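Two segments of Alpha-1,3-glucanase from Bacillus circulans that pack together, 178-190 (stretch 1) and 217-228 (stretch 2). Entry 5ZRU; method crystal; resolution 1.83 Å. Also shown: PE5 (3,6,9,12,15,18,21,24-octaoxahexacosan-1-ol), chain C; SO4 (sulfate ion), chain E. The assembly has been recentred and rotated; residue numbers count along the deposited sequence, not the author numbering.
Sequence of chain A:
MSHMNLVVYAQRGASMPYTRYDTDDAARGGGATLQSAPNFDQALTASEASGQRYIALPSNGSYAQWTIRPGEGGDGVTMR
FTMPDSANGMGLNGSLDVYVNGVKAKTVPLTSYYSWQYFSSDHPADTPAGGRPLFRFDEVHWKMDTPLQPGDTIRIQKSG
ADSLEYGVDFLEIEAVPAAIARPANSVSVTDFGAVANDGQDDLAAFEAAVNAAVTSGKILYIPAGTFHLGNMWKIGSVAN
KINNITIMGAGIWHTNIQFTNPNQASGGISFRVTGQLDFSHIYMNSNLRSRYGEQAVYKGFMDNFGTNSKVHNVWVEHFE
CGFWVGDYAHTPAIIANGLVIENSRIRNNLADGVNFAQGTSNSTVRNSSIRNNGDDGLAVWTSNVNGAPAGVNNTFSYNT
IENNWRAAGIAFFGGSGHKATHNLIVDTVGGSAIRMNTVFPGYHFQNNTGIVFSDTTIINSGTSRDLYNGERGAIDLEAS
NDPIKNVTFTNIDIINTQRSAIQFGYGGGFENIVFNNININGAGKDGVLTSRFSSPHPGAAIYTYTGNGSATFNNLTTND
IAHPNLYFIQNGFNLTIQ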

# COMPACT_ATOMS: atom_id res chain seq x y z
N ALA A 178 21.22 -15.24 0.39
CA ALA A 178 20.98 -16.53 1.02
C ALA A 178 20.14 -16.36 2.29
O ALA A 178 20.01 -15.26 2.84
CB ALA A 178 22.30 -17.23 1.36
N ALA A 179 19.54 -17.46 2.73
CA ALA A 179 18.77 -17.47 3.97
C ALA A 179 19.59 -16.92 5.13
O ALA A 179 20.79 -17.20 5.27
CB ALA A 179 18.30 -18.89 4.29
N ILE A 180 18.93 -16.13 5.98
CA ILE A 180 19.56 -15.63 7.19
C ILE A 180 19.73 -16.77 8.18
O ILE A 180 18.80 -17.55 8.42
CB ILE A 180 18.73 -14.50 7.80
CG1 ILE A 180 18.64 -13.32 6.83
CG2 ILE A 180 19.35 -14.02 9.14
CD1 ILE A 180 17.58 -12.33 7.18
N ALA A 181 20.92 -16.84 8.78
CA ALA A 181 21.28 -17.91 9.70
C ALA A 181 20.46 -17.85 10.98
O ALA A 181 20.06 -16.79 11.46
CB ALA A 181 22.76 -17.82 10.05
N ARG A 182 20.22 -19.02 11.55
CA ARG A 182 19.63 -19.11 12.88
C ARG A 182 20.54 -18.43 13.90
O ARG A 182 21.72 -18.79 13.99
CB ARG A 182 19.42 -20.57 13.26
CG ARG A 182 18.91 -20.74 14.67
CD ARG A 182 18.50 -22.17 14.94
NE ARG A 182 18.07 -22.32 16.33
CZ ARG A 182 17.42 -23.38 16.81
NH1 ARG A 182 17.11 -24.38 16.02
NH2 ARG A 182 17.08 -23.41 18.10
N PRO A 183 20.05 -17.46 14.67
CA PRO A 183 20.92 -16.79 15.64
C PRO A 183 21.36 -17.74 16.75
O PRO A 183 20.68 -18.71 17.08
CB PRO A 183 20.03 -15.68 16.20
CG PRO A 183 18.98 -15.46 15.16
CD PRO A 183 18.74 -16.79 14.54
N ALA A 184 22.53 -17.44 17.32
CA ALA A 184 23.01 -18.19 18.47
C ALA A 184 22.00 -18.14 19.61
O ALA A 184 21.36 -17.12 19.86
CB ALA A 184 24.35 -17.62 18.96
N ASN A 185 21.86 -19.27 20.30
CA ASN A 185 21.04 -19.37 21.51
C ASN A 185 19.63 -18.82 21.28
O ASN A 185 19.09 -18.05 22.08
CB ASN A 185 21.71 -18.68 22.69
CG ASN A 185 21.39 -19.34 24.03
OD1 ASN A 185 21.19 -20.55 24.10
ND2 ASN A 185 21.34 -18.54 25.09
N SER A 186 19.05 -19.19 20.15
CA SER A 186 17.66 -18.89 19.84
C SER A 186 16.83 -20.15 19.98
O SER A 186 17.36 -21.25 20.18
CB SER A 186 17.54 -18.32 18.42
OG SER A 186 18.01 -19.27 17.46
N VAL A 187 15.52 -20.00 19.88
CA VAL A 187 14.62 -21.13 19.74
C VAL A 187 14.01 -21.02 18.35
O VAL A 187 13.81 -19.92 17.84
CB VAL A 187 13.51 -21.18 20.82
CG1 VAL A 187 14.12 -21.29 22.22
CG2 VAL A 187 12.62 -19.96 20.72
N SER A 188 13.76 -22.17 17.74
CA SER A 188 13.16 -22.21 16.41
C SER A 188 11.79 -22.85 16.49
O SER A 188 11.55 -23.72 17.34
CB SER A 188 14.05 -23.00 15.43
OG SER A 188 13.38 -23.22 14.19
N VAL A 189 10.89 -22.43 15.60
CA VAL A 189 9.57 -23.06 15.57
C VAL A 189 9.69 -24.55 15.26
O VAL A 189 8.84 -25.35 15.68
CB VAL A 189 8.65 -22.36 14.56
CG1 VAL A 189 8.33 -20.93 15.03
CG2 VAL A 189 9.28 -22.38 13.16
N THR A 190 10.73 -24.95 14.53
CA THR A 190 10.88 -26.37 14.24
C THR A 190 11.35 -27.17 15.46
O THR A 190 11.20 -28.39 15.48
CB THR A 190 11.85 -26.59 13.07
OG1 THR A 190 13.14 -26.05 13.39
CG2 THR A 190 11.32 -25.91 11.81
N GLY A 217 13.97 -15.89 27.29
CA GLY A 217 14.58 -14.68 26.80
C GLY A 217 15.35 -14.85 25.50
O GLY A 217 16.26 -14.07 25.22
N LYS A 218 15.00 -15.86 24.70
CA LYS A 218 15.72 -16.13 23.46
C LYS A 218 14.96 -15.58 22.25
O LYS A 218 13.74 -15.40 22.28
CB LYS A 218 15.94 -17.64 23.28
CG LYS A 218 16.88 -18.25 24.32
CD LYS A 218 17.03 -19.74 24.10
CE LYS A 218 18.04 -20.33 25.08
NZ LYS A 218 18.16 -21.81 24.90
N ILE A 219 15.72 -15.30 21.19
CA ILE A 219 15.12 -14.97 19.90
C ILE A 219 14.28 -16.14 19.40
O ILE A 219 14.66 -17.30 19.55
CB ILE A 219 16.21 -14.62 18.88
CG1 ILE A 219 16.89 -13.29 19.22
CG2 ILE A 219 15.68 -14.60 17.44
CD1 ILE A 219 18.18 -13.10 18.46
N LEU A 220 13.13 -15.83 18.79
CA LEU A 220 12.33 -16.84 18.09
C LEU A 220 12.68 -16.78 16.61
O LEU A 220 12.39 -15.79 15.94
CB LEU A 220 10.83 -16.61 18.31
CG LEU A 220 9.88 -17.52 17.51
CD1 LEU A 220 10.27 -18.98 17.69
CD2 LEU A 220 8.42 -17.29 17.91
N TYR A 221 13.28 -17.85 16.10
CA TYR A 221 13.68 -17.96 14.70
C TYR A 221 12.67 -18.80 13.93
O TYR A 221 12.20 -19.83 14.42
CB TYR A 221 15.07 -18.59 14.61
CG TYR A 221 15.62 -18.80 13.21
CD1 TYR A 221 15.96 -17.71 12.41
CD2 TYR A 221 15.87 -20.08 12.72
CE1 TYR A 221 16.49 -17.90 11.14
CE2 TYR A 221 16.41 -20.28 11.45
CZ TYR A 221 16.72 -19.18 10.67
OH TYR A 221 17.27 -19.35 9.44
N ILE A 222 12.33 -18.35 12.73
CA ILE A 222 11.51 -19.13 11.81
C ILE A 222 12.39 -19.45 10.60
O ILE A 222 12.76 -18.54 9.85
CB ILE A 222 10.24 -18.37 11.38
CG1 ILE A 222 9.44 -17.95 12.61
CG2 ILE A 222 9.37 -19.27 10.48
CD1 ILE A 222 8.31 -16.98 12.29
N PRO A 223 12.77 -20.72 10.38
CA PRO A 223 13.72 -21.02 9.31
C PRO A 223 13.10 -20.88 7.93
O PRO A 223 11.91 -20.57 7.81
CB PRO A 223 14.12 -22.48 9.59
CG PRO A 223 12.94 -23.04 10.28
CD PRO A 223 12.41 -21.92 11.15
N ALA A 224 13.90 -21.11 6.89
CA ALA A 224 13.39 -21.06 5.53
C ALA A 224 12.29 -22.09 5.32
O ALA A 224 12.34 -23.20 5.86
CB ALA A 224 14.52 -21.30 4.53
N GLY A 225 11.31 -21.73 4.51
CA GLY A 225 10.23 -22.63 4.15
C GLY A 225 8.88 -21.97 4.35
O GLY A 225 8.75 -20.86 4.86
N THR A 226 7.85 -22.70 3.92
CA THR A 226 6.47 -22.25 4.07
C THR A 226 5.84 -22.94 5.28
O THR A 226 5.84 -24.18 5.37
CB THR A 226 5.65 -22.55 2.82
OG1 THR A 226 6.19 -21.81 1.71
CG2 THR A 226 4.19 -22.14 3.03
N PHE A 227 5.31 -22.14 6.19
CA PHE A 227 4.60 -22.62 7.37
C PHE A 227 3.15 -22.19 7.28
O PHE A 227 2.85 -21.09 6.81
CB PHE A 227 5.26 -22.08 8.63
CG PHE A 227 6.68 -22.52 8.77
CD1 PHE A 227 6.98 -23.69 9.45
CD2 PHE A 227 7.70 -21.80 8.16
CE1 PHE A 227 8.30 -24.11 9.57
CE2 PHE A 227 9.01 -22.23 8.26
CZ PHE A 227 9.31 -23.38 8.97
N HIS A 228 2.25 -23.08 7.71
CA HIS A 228 0.82 -22.89 7.53
C HIS A 228 0.16 -22.67 8.88
O HIS A 228 0.31 -23.50 9.79
CB HIS A 228 0.19 -24.09 6.80
CG HIS A 228 0.64 -24.21 5.37
ND1 HIS A 228 1.76 -24.90 5.00
CD2 HIS A 228 0.11 -23.70 4.23
CE1 HIS A 228 1.91 -24.84 3.68
NE2 HIS A 228 0.92 -24.11 3.19
C48 PE5 C . -4.10 -20.88 0.88
C50 PE5 C . -4.66 -19.65 0.17
O1 PE5 C . -5.28 -20.02 -1.03
C1 PE5 C . -5.89 -18.97 -1.73
C2 PE5 C . -6.35 -19.43 -3.12
O2 PE5 C . -5.25 -19.79 -3.89
C3 PE5 C . -5.53 -20.37 -5.13
C4 PE5 C . -4.22 -20.76 -5.83
O3 PE5 C . -3.40 -19.64 -5.97
C5 PE5 C . -2.20 -19.82 -6.67
C6 PE5 C . -1.02 -19.21 -5.89
O4 PE5 C . -0.82 -17.86 -6.20
C7 PE5 C . -0.49 -17.02 -5.12
C8 PE5 C . 0.71 -17.59 -4.35
O5 PE5 C . 0.79 -16.96 -3.11
C9 PE5 C . 1.68 -17.57 -2.21
C10 PE5 C . 2.93 -16.71 -2.10
O6 PE5 C . 4.06 -17.50 -2.37
C11 PE5 C . 5.19 -16.78 -2.76
C12 PE5 C . 6.25 -17.74 -3.30
O7 PE5 C . 7.36 -17.62 -2.47
C13 PE5 C . 8.60 -17.65 -3.12
C14 PE5 C . 9.65 -18.14 -2.13
O8 PE5 C . 9.05 -19.11 -1.31
C15 PE5 C . 9.86 -19.63 -0.29
C16 PE5 C . 10.07 -21.13 -0.52
O52 PE5 C . 9.33 -21.89 0.39
S SO4 E . 16.61 -24.47 12.29
O1 SO4 E . 17.47 -23.81 11.31
O2 SO4 E . 15.69 -23.50 12.88
O3 SO4 E . 17.44 -25.05 13.35
O4 SO4 E . 15.84 -25.52 11.62
O HOH W 1 18.89 -22.50 22.41

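The two stretches run parallel where they meet. Val187 pairs with Leu220 and Ser188 with Tyr221, with CA atoms 5.1 and 4.6 Å apart. Three backbone hydrogen bonds hold this register. Val187 N donates to Ile219 O at 2.9 Å, Tyr221 N to Val187 O at 2.8 Å, and Val189 N to Tyr221 O at 3.1 Å. Val187 and Tyr221 each use both N and O. Before the strand, a type II turn spans Pro183 to Ser186.

Tyr221 has the largest area covered by the other stretch. Its side chain lies on the same sheet face as that of Ser188. Its hydroxyl OH donates to Ile180 O at 2.6 Å, a short bond that ties the loop to the strand. Arg182 lies over one face of the ring, its CA 3.6 Å from the ring centroid in a CH-pi contact. Pro183 CD also packs against Tyr221 CD1 at 3.6 Å.

Arg182 NH2 donates to Ser186 O at 3.0 Å, and NH1 donates to sulfate O3 at 2.8 Å. Ser188 OG donates to sulfate O2 at 2.7 Å. The anion, probably from the crystallisation liquor, therefore links two residues of stretch 1 near the edge of the Tyr221 ring.

The other sheet face carries Val187 and Leu220. Val187 CG2 lies 4.0 Å from Leu220 CD1. Val189 extends the apolar cluster: its CG1 is 3.8 Å from Leu220 CD1, and its CG2 is 3.7 Å from Pro223 CD and 4.1 Å from Phe227 CE1. These van der Waals contacts keep nonpolar surface away from water.

Lys218 runs past Asn185, its CG 3.2 Å from Asn185 O. Its chi1 is m and chi2 to chi4 are t. Its NZ donates to a water at 2.7 Å, and that water donates to Ser186 O at 3.0 Å, bridging the stretches.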